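Local structure of iron transport multicopper oxidase FET3 (Saccharomyces cerevisiae, 1ZPU) at residues 60-65 with 462-467; 105-110 with 395-400. The protein oxidises ferrous to ferric iron, reducing dioxygen to water with four copper ions, and so feeds the iron permease FTR1 in high-affinity iron uptake. All blocks are in the same frame, centred on the assembly; numbering follows the deposited sequence.

In the fold
Both contacts join the first and the third cupredoxin domain of this multicopper oxidase, and their centres lie about 2 Å apart, near the centre of the chain. Along the sequence the order is 60-65, 105-110, 395-400, 462-467, so interaction 2 falls between the two halves of interaction 1. In the first domain, strand 60-62 pairs antiparallel with strand 100-105, which leads into 105-110. In the third, strands 392-396 and 457-463 are antiparallel neighbours in one sheet. Each domain brings two His-X-His segments, and the eight histidines bind the three coppers of the trinuclear cluster. Cys463 of interaction 1 extends the arrangement to the type 1 copper.

Interaction 1 of 2, residues 60-65 with 462-467; sequences HFHGLF and HCHIEW. With CU1 (copper (I) ion), chain B; CU1 (copper (I) ion), chain C; CU1 (copper (I) ion), chain D; CU1 (copper (I) ion), chain E.
The trinuclear copper cluster of a multicopper oxidase sits at the interface of its first and third cupredoxin domains, and His62 and His464 meet there across a type 3 copper. His62 binds this ion through ND1 at 1.9 Å. His464 reaches it from the opposite direction through NE2 at 2.2 Å. The two nitrogens, His62 ND1 and His464 NE2, stay 3.5 Å apart and form no hydrogen bond, because both are metal ligands. The rings lie oblique, with planes at 52°. His464 NE2 comes to the edge of the His62 ring, near its plane. His105 completes the three histidines at this ion.

His62 CG is anti to the backbone N (chi1 -173°), which sends the ring into the cluster. The type 2 copper lies over one face of that ring, toward its rim, and is bound by His60 NE2 at 2.1 Å. The other ring nitrogen, NE2 of His62, is hydrogen-bonded to Asp437 OD2.

The segment 462-467 opens with His-Cys-His. His462 NE2 binds the other type 3 copper at 2.2 Å. Its ND1 donates to Cys463 O over 2.6 Å, with the acceptor nearly in the ring plane, which fixes the rotation of the ring. Cys463 SG binds the type 1 copper at 2.2 Å, with His392 and His468 as further ligands. The backbone N of Ile465 donates to the same sulfur and probably tempers its negative charge. Cysteine and flanking histidines thus give a short covalent path for electrons from the type 1 copper to the cluster, as is established for this family.

Interaction 2 of 2, residues 105-110 with 395-400; sequences HSHTDG and HLHGHA. With CU1 (copper (I) ion), chain C; CU1 (copper (I) ion), chain D; CU1 (copper (I) ion), chain B.
His107 and His397 meet across one type 3 copper, each binding it through NE2 at 2.1 Å. The two rings arrive from opposite directions. Their NE2 atoms, of His107 and His397, are 3.7 Å apart, and the metal is what joins them. The planes are inclined at 71°, and His107 NE2 comes to the edge of the His397 ring, near its plane. His462 is the third histidine at this ion.

The other two coppers of the cluster are close by. His395 NE2 binds the type 2 copper at 2.0 Å, together with His60. That same ion lies over the centre of one face of the His397 ring, 3.4 Å above the plane. His105 NE2 binds the second type 3 copper at 2.1 Å.

Further out, hydrogen bonds orient the rings. With CG between the backbone N and the carbonyl carbon (chi1 57°), the His105 ring lies beside the following peptide, and ND1 donates to Ser106 O over 2.9 Å. The acceptor lies almost in the ring plane. Ser106 OG takes the backbone N-H of Thr108 in an ST turn that has His107 in its middle. Asp73 OD2 holds ND1 of His397 and Asp437 O that of His395, whose ring also stacks on His62.

At His105, His395 and His397, one ring nitrogen serves the metal and the other a hydrogen bond. This fixes the rings' rotation, and the Asp73 carboxylate probably makes His397 a stronger donor to copper.

Interaction 1 of 2, residues 60-65 with 462-467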
ATOM      1  N   HIS A  60      -2.438  -9.042   4.157  1.00 69.26           N
ATOM      2  CA  HIS A  60      -1.117  -8.716   3.664  1.00 69.05           C
ATOM      3  C   HIS A  60      -0.429  -7.825   4.677  1.00 69.14           C
ATOM      4  O   HIS A  60      -1.046  -6.925   5.223  1.00 69.42           O
ATOM      5  CB  HIS A  60      -1.237  -7.985   2.336  1.00 68.82           C
ATOM      6  CG  HIS A  60       0.022  -7.293   1.907  1.00 69.06           C
ATOM      7  ND1 HIS A  60       1.240  -7.932   1.844  1.00 69.15           N
ATOM      8  CD2 HIS A  60       0.244  -6.027   1.491  1.00 68.61           C
ATOM      9  CE1 HIS A  60       2.161  -7.085   1.432  1.00 68.01           C
ATOM     10  NE2 HIS A  60       1.582  -5.925   1.204  1.00 68.29           N
ATOM     11  N   PHE A  61       0.853  -8.072   4.921  1.00 69.05           N
ATOM     12  CA  PHE A  61       1.628  -7.272   5.857  1.00 68.86           C
ATOM     13  C   PHE A  61       2.556  -6.334   5.101  1.00 69.01           C
ATOM     14  O   PHE A  61       3.622  -6.728   4.629  1.00 69.18           O
ATOM     15  CB  PHE A  61       2.336  -8.181   6.849  1.00 68.44           C
ATOM     16  CG  PHE A  61       1.413  -9.170   7.472  1.00 68.65           C
ATOM     17  CD1 PHE A  61       1.150 -10.400   6.836  1.00 68.18           C
ATOM     18  CD2 PHE A  61       0.735  -8.859   8.645  1.00 68.04           C
ATOM     19  CE1 PHE A  61       0.258 -11.302   7.380  1.00 67.07           C
ATOM     20  CE2 PHE A  61      -0.166  -9.765   9.197  1.00 67.62           C
ATOM     21  CZ  PHE A  61      -0.401 -10.986   8.567  1.00 67.35           C
ATOM     22  N   HIS A  62       2.107  -5.090   4.981  1.00 69.03           N
ATOM     23  CA  HIS A  62       2.662  -4.123   4.052  1.00 68.91           C
ATOM     24  C   HIS A  62       4.069  -3.726   4.422  1.00 69.13           C
ATOM     25  O   HIS A  62       4.298  -3.133   5.480  1.00 69.25           O
ATOM     26  CB  HIS A  62       1.791  -2.871   4.027  1.00 68.50           C
ATOM     27  CG  HIS A  62       2.198  -1.884   2.983  1.00 68.90           C
ATOM     28  ND1 HIS A  62       1.388  -1.553   1.921  1.00 68.04           N
ATOM     29  CD2 HIS A  62       3.339  -1.168   2.828  1.00 69.04           C
ATOM     30  CE1 HIS A  62       2.011  -0.672   1.160  1.00 69.02           C
ATOM     31  NE2 HIS A  62       3.198  -0.426   1.684  1.00 69.07           N
ATOM     32  N   GLY A  63       5.008  -4.027   3.533  1.00 69.23           N
ATOM     33  CA  GLY A  63       6.373  -3.538   3.688  1.00 69.18           C
ATOM     34  C   GLY A  63       7.331  -4.626   4.107  1.00 69.08           C
ATOM     35  O   GLY A  63       8.531  -4.525   3.876  1.00 69.54           O
ATOM     36  N   LEU A  64       6.795  -5.672   4.720  1.00 68.85           N
ATOM     37  CA  LEU A  64       7.586  -6.797   5.169  1.00 68.67           C
ATOM     38  C   LEU A  64       8.118  -7.569   3.967  1.00 68.76           C
ATOM     39  O   LEU A  64       7.398  -7.804   3.001  1.00 68.84           O
ATOM     40  CB  LEU A  64       6.727  -7.668   6.075  1.00 68.43           C
ATOM     41  CG  LEU A  64       6.690  -7.345   7.578  1.00 68.41           C
ATOM     42  CD1 LEU A  64       6.537  -5.875   7.936  1.00 67.42           C
ATOM     43  CD2 LEU A  64       5.625  -8.170   8.268  1.00 68.68           C
ATOM     44  N   PHE A  65       9.391  -7.937   4.013  1.00 68.91           N
ATOM     45  CA  PHE A  65      10.065  -8.495   2.838  1.00 69.08           C
ATOM     46  C   PHE A  65       9.750  -9.963   2.590  1.00 69.19           C
ATOM     47  O   PHE A  65       9.975 -10.471   1.492  1.00 69.22           O
ATOM     48  CB  PHE A  65      11.578  -8.289   2.932  1.00 69.14           C
ATOM     49  CG  PHE A  65      12.006  -6.837   2.880  1.00 69.85           C
ATOM     50  CD1 PHE A  65      11.262  -5.894   2.164  1.00 69.90           C
ATOM     51  CD2 PHE A  65      13.159  -6.420   3.529  1.00 69.74           C
ATOM     52  CE1 PHE A  65      11.650  -4.568   2.121  1.00 69.87           C
ATOM     53  CE2 PHE A  65      13.551  -5.095   3.482  1.00 69.75           C
ATOM     54  CZ  PHE A  65      12.802  -4.170   2.774  1.00 69.69           C
ATOM     55  N   HIS A 462       1.754  -2.587  -7.991  1.00 69.02           N
ATOM     56  CA  HIS A 462       0.461  -2.004  -8.317  1.00 69.22           C
ATOM     57  C   HIS A 462       0.233  -0.654  -7.685  1.00 69.26           C
ATOM     58  O   HIS A 462       0.947  -0.255  -6.761  1.00 69.36           O
ATOM     59  CB  HIS A 462      -0.659  -2.924  -7.847  1.00 69.38           C
ATOM     60  CG  HIS A 462      -0.728  -3.066  -6.362  1.00 69.65           C
ATOM     61  ND1 HIS A 462      -1.504  -2.246  -5.571  1.00 69.97           N
ATOM     62  CD2 HIS A 462      -0.110  -3.927  -5.521  1.00 70.18           C
ATOM     63  CE1 HIS A 462      -1.353  -2.591  -4.304  1.00 70.81           C
ATOM     64  NE2 HIS A 462      -0.510  -3.605  -4.246  1.00 70.63           N
ATOM     65  N   CYS A 463      -0.802   0.021  -8.167  1.00 69.33           N
ATOM     66  CA  CYS A 463      -1.317   1.208  -7.521  1.00 69.19           C
ATOM     67  C   CYS A 463      -2.082   0.819  -6.257  1.00 69.20           C
ATOM     68  O   CYS A 463      -2.892  -0.113  -6.251  1.00 69.68           O
ATOM     69  CB  CYS A 463      -2.222   1.962  -8.478  1.00 68.95           C
ATOM     70  SG  CYS A 463      -2.822   3.497  -7.801  1.00 70.47           S
ATOM     71  N   HIS A 464      -1.819   1.536  -5.179  1.00 69.01           N
ATOM     72  CA  HIS A 464      -2.430   1.231  -3.900  1.00 68.48           C
ATOM     73  C   HIS A 464      -3.788   1.914  -3.692  1.00 68.73           C
ATOM     74  O   HIS A 464      -4.378   1.806  -2.622  1.00 69.17           O
ATOM     75  CB  HIS A 464      -1.477   1.559  -2.766  1.00 67.54           C
ATOM     76  CG  HIS A 464      -1.595   0.621  -1.614  1.00 67.22           C
ATOM     77  ND1 HIS A 464      -2.678   0.624  -0.760  1.00 67.49           N
ATOM     78  CD2 HIS A 464      -0.779  -0.374  -1.187  1.00 66.47           C
ATOM     79  CE1 HIS A 464      -2.518  -0.325   0.149  1.00 67.54           C
ATOM     80  NE2 HIS A 464      -1.370  -0.941  -0.084  1.00 65.84           N
ATOM     81  N   ILE A 465      -4.285   2.609  -4.708  1.00 68.65           N
ATOM     82  CA  ILE A 465      -5.625   3.140  -4.651  1.00 68.71           C
ATOM     83  C   ILE A 465      -6.544   1.990  -4.968  1.00 69.17           C
ATOM     84  O   ILE A 465      -6.536   1.466  -6.078  1.00 69.54           O
ATOM     85  CB  ILE A 465      -5.857   4.266  -5.666  1.00 68.99           C
ATOM     86  CG1 ILE A 465      -5.153   5.557  -5.215  1.00 67.78           C
ATOM     87  CG2 ILE A 465      -7.377   4.496  -5.872  1.00 68.78           C
ATOM     88  CD1 ILE A 465      -5.078   6.631  -6.291  1.00 66.77           C
ATOM     89  N   GLU A 466      -7.339   1.600  -3.984  1.00 69.51           N
ATOM     90  CA  GLU A 466      -8.141   0.398  -4.070  1.00 70.23           C
ATOM     91  C   GLU A 466      -9.001   0.314  -5.325  1.00 69.91           C
ATOM     92  O   GLU A 466      -9.139  -0.761  -5.927  1.00 70.09           O
ATOM     93  CB  GLU A 466      -8.976   0.283  -2.806  1.00 70.90           C
ATOM     94  CG  GLU A 466      -8.196  -0.377  -1.669  1.00 74.91           C
ATOM     95  CD  GLU A 466      -8.056  -1.897  -1.870  1.00 79.16           C
ATOM     96  OE1 GLU A 466      -9.099  -2.604  -1.755  1.00 80.76           O
ATOM     97  OE2 GLU A 466      -6.913  -2.368  -2.144  1.00 79.67           O
ATOM     98  N   TRP A 467      -9.561   1.453  -5.725  1.00 69.43           N
ATOM     99  CA  TRP A 467     -10.372   1.524  -6.931  1.00 68.83           C
ATOM    100  C   TRP A 467      -9.558   1.183  -8.175  1.00 68.83           C
ATOM    101  O   TRP A 467     -10.044   0.488  -9.062  1.00 69.06           O
ATOM    102  CB  TRP A 467     -11.003   2.906  -7.056  1.00 68.57           C
ATOM    103  CG  TRP A 467     -11.664   3.367  -5.777  1.00 68.87           C
ATOM    104  CD1 TRP A 467     -11.307   4.443  -5.011  1.00 68.12           C
ATOM    105  CD2 TRP A 467     -12.796   2.759  -5.120  1.00 67.80           C
ATOM    106  NE1 TRP A 467     -12.156   4.546  -3.926  1.00 68.37           N
ATOM    107  CE2 TRP A 467     -13.068   3.523  -3.966  1.00 67.51           C
ATOM    108  CE3 TRP A 467     -13.599   1.647  -5.403  1.00 67.22           C
ATOM    109  CZ2 TRP A 467     -14.107   3.216  -3.092  1.00 67.46           C
ATOM    110  CZ3 TRP A 467     -14.630   1.332  -4.536  1.00 68.06           C
ATOM    111  CH2 TRP A 467     -14.877   2.117  -3.387  1.00 68.31           C
TER
HETATM  112 CU   CU1 B1003      -0.373  -2.230   1.438  1.00 89.16          CU
HETATM  113 CU   CU1 C1004       2.858  -4.489   0.415  1.00100.00          CU
HETATM  114 CU   CU1 D1002      -0.397  -5.201  -2.721  1.00 87.41          CU
HETATM  115 CU   CU1 E1001      -3.911   4.768  -9.217  1.00 82.54          CU

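Interaction 2 of 2, residues 105-110 with 395-400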
ATOM      1  N   HIS A 105      -3.192  -5.078   6.098  1.00 68.55           N
ATOM      2  CA  HIS A 105      -4.533  -4.869   5.574  1.00 68.69           C
ATOM      3  C   HIS A 105      -4.982  -6.077   4.779  1.00 68.80           C
ATOM      4  O   HIS A 105      -4.151  -6.845   4.292  1.00 68.95           O
ATOM      5  CB  HIS A 105      -4.593  -3.613   4.689  1.00 68.49           C
ATOM      6  CG  HIS A 105      -3.634  -3.617   3.535  1.00 68.31           C
ATOM      7  ND1 HIS A 105      -3.912  -4.235   2.332  1.00 68.87           N
ATOM      8  CD2 HIS A 105      -2.410  -3.052   3.389  1.00 67.23           C
ATOM      9  CE1 HIS A 105      -2.892  -4.064   1.506  1.00 68.29           C
ATOM     10  NE2 HIS A 105      -1.970  -3.349   2.123  1.00 66.84           N
ATOM     11  N   SER A 106      -6.292  -6.246   4.656  1.00 68.73           N
ATOM     12  CA  SER A 106      -6.850  -7.242   3.757  1.00 68.77           C
ATOM     13  C   SER A 106      -6.394  -6.932   2.349  1.00 68.89           C
ATOM     14  O   SER A 106      -6.296  -5.770   1.969  1.00 69.09           O
ATOM     15  CB  SER A 106      -8.374  -7.203   3.822  1.00 68.66           C
ATOM     16  OG  SER A 106      -8.961  -7.952   2.775  1.00 68.79           O
ATOM     17  N   HIS A 107      -6.102  -7.962   1.569  1.00 69.08           N
ATOM     18  CA  HIS A 107      -5.747  -7.745   0.167  1.00 69.31           C
ATOM     19  C   HIS A 107      -6.821  -8.280  -0.795  1.00 69.48           C
ATOM     20  O   HIS A 107      -6.543  -8.487  -1.978  1.00 69.54           O
ATOM     21  CB  HIS A 107      -4.374  -8.350  -0.148  1.00 69.28           C
ATOM     22  CG  HIS A 107      -3.549  -7.510  -1.073  1.00 69.93           C
ATOM     23  ND1 HIS A 107      -3.750  -7.485  -2.435  1.00 70.47           N
ATOM     24  CD2 HIS A 107      -2.527  -6.655  -0.827  1.00 70.49           C
ATOM     25  CE1 HIS A 107      -2.885  -6.654  -2.989  1.00 70.68           C
ATOM     26  NE2 HIS A 107      -2.137  -6.131  -2.034  1.00 70.29           N
ATOM     27  N   THR A 108      -8.040  -8.502  -0.290  1.00 69.60           N
ATOM     28  CA  THR A 108      -9.133  -8.915  -1.147  1.00 70.11           C
ATOM     29  C   THR A 108      -9.709  -7.674  -1.840  1.00 70.65           C
ATOM     30  O   THR A 108      -8.936  -6.789  -2.197  1.00 71.27           O
ATOM     31  CB  THR A 108     -10.131  -9.831  -0.415  1.00 70.52           C
ATOM     32  OG1 THR A 108      -9.417 -10.977   0.063  1.00 70.80           O
ATOM     33  CG2 THR A 108     -11.213 -10.328  -1.354  1.00 69.26           C
ATOM     34  N   ASP A 109     -11.022  -7.607  -2.068  1.00 71.28           N
ATOM     35  CA  ASP A 109     -11.611  -6.620  -2.998  1.00 71.57           C
ATOM     36  C   ASP A 109     -11.363  -5.182  -2.504  1.00 71.41           C
ATOM     37  O   ASP A 109     -10.299  -4.601  -2.756  1.00 71.50           O
ATOM     38  CB  ASP A 109     -13.110  -6.908  -3.194  1.00 72.38           C
ATOM     39  CG  ASP A 109     -13.386  -8.161  -4.116  1.00 75.51           C
ATOM     40  OD1 ASP A 109     -13.313  -8.008  -5.375  1.00 77.94           O
ATOM     41  OD2 ASP A 109     -13.728  -9.274  -3.590  1.00 76.15           O
ATOM     42  N   GLY A 110     -12.321  -4.607  -1.784  1.00 71.15           N
ATOM     43  CA  GLY A 110     -12.114  -3.290  -1.194  1.00 70.67           C
ATOM     44  C   GLY A 110     -12.094  -3.442   0.303  1.00 70.78           C
ATOM     45  O   GLY A 110     -11.965  -2.460   1.052  1.00 71.36           O
ATOM     46  N   HIS A 395       3.081   0.790  -5.262  1.00 68.71           N
ATOM     47  CA  HIS A 395       3.734   0.091  -4.196  1.00 68.54           C
ATOM     48  C   HIS A 395       4.292  -1.234  -4.712  1.00 68.92           C
ATOM     49  O   HIS A 395       3.685  -1.881  -5.587  1.00 69.03           O
ATOM     50  CB  HIS A 395       2.772  -0.090  -3.024  1.00 68.21           C
ATOM     51  CG  HIS A 395       3.178  -1.169  -2.071  1.00 68.47           C
ATOM     52  ND1 HIS A 395       4.324  -1.097  -1.308  1.00 67.76           N
ATOM     53  CD2 HIS A 395       2.609  -2.363  -1.787  1.00 67.70           C
ATOM     54  CE1 HIS A 395       4.434  -2.193  -0.586  1.00 67.48           C
ATOM     55  NE2 HIS A 395       3.407  -2.977  -0.857  1.00 67.39           N
ATOM     56  N   LEU A 396       5.459  -1.612  -4.176  1.00 68.86           N
ATOM     57  CA  LEU A 396       6.157  -2.817  -4.586  1.00 68.91           C
ATOM     58  C   LEU A 396       6.332  -3.766  -3.422  1.00 69.05           C
ATOM     59  O   LEU A 396       6.952  -3.411  -2.420  1.00 69.42           O
ATOM     60  CB  LEU A 396       7.523  -2.465  -5.174  1.00 68.91           C
ATOM     61  CG  LEU A 396       8.474  -3.600  -5.599  1.00 69.20           C
ATOM     62  CD1 LEU A 396       7.952  -4.411  -6.801  1.00 67.55           C
ATOM     63  CD2 LEU A 396       9.864  -3.025  -5.886  1.00 68.73           C
ATOM     64  N   HIS A 397       5.792  -4.978  -3.553  1.00 69.13           N
ATOM     65  CA  HIS A 397       5.941  -6.006  -2.520  1.00 69.02           C
ATOM     66  C   HIS A 397       7.375  -6.531  -2.502  1.00 69.11           C
ATOM     67  O   HIS A 397       8.059  -6.502  -3.531  1.00 69.12           O
ATOM     68  CB  HIS A 397       4.995  -7.163  -2.777  1.00 68.71           C
ATOM     69  CG  HIS A 397       3.561  -6.860  -2.481  1.00 68.95           C
ATOM     70  ND1 HIS A 397       2.793  -7.654  -1.660  1.00 68.88           N
ATOM     71  CD2 HIS A 397       2.749  -5.863  -2.909  1.00 69.75           C
ATOM     72  CE1 HIS A 397       1.571  -7.159  -1.595  1.00 69.68           C
ATOM     73  NE2 HIS A 397       1.518  -6.071  -2.343  1.00 69.03           N
ATOM     74  N   GLY A 398       7.830  -6.984  -1.331  1.00 69.02           N
ATOM     75  CA  GLY A 398       9.115  -7.673  -1.197  1.00 69.08           C
ATOM     76  C   GLY A 398      10.389  -6.835  -1.184  1.00 69.17           C
ATOM     77  O   GLY A 398      11.469  -7.362  -0.929  1.00 69.32           O
ATOM     78  N   HIS A 399      10.277  -5.541  -1.462  1.00 69.06           N
ATOM     79  CA  HIS A 399      11.448  -4.668  -1.544  1.00 69.07           C
ATOM     80  C   HIS A 399      11.165  -3.236  -1.095  1.00 69.15           C
ATOM     81  O   HIS A 399      10.029  -2.751  -1.161  1.00 69.43           O
ATOM     82  CB  HIS A 399      11.969  -4.587  -2.977  1.00 68.95           C
ATOM     83  CG  HIS A 399      12.335  -5.903  -3.581  1.00 69.15           C
ATOM     84  ND1 HIS A 399      13.554  -6.503  -3.370  1.00 69.66           N
ATOM     85  CD2 HIS A 399      11.656  -6.713  -4.427  1.00 69.70           C
ATOM     86  CE1 HIS A 399      13.603  -7.637  -4.045  1.00 70.51           C
ATOM     87  NE2 HIS A 399      12.464  -7.787  -4.697  1.00 69.49           N
ATOM     88  N   ALA A 400      12.214  -2.565  -0.639  1.00 69.06           N
ATOM     89  CA  ALA A 400      12.243  -1.115  -0.603  1.00 69.08           C
ATOM     90  C   ALA A 400      13.140  -0.690  -1.767  1.00 69.12           C
ATOM     91  O   ALA A 400      14.308  -1.072  -1.829  1.00 69.29           O
ATOM     92  CB  ALA A 400      12.801  -0.629   0.712  1.00 68.88           C
TER
HETATM   93 CU   CU1 C1004       2.858  -4.489   0.415  1.00100.00          CU
HETATM   94 CU   CU1 D1002      -0.397  -5.201  -2.721  1.00 87.41          CU
HETATM   95 CU   CU1 B1003      -0.373  -2.230   1.438  1.00 89.16          CU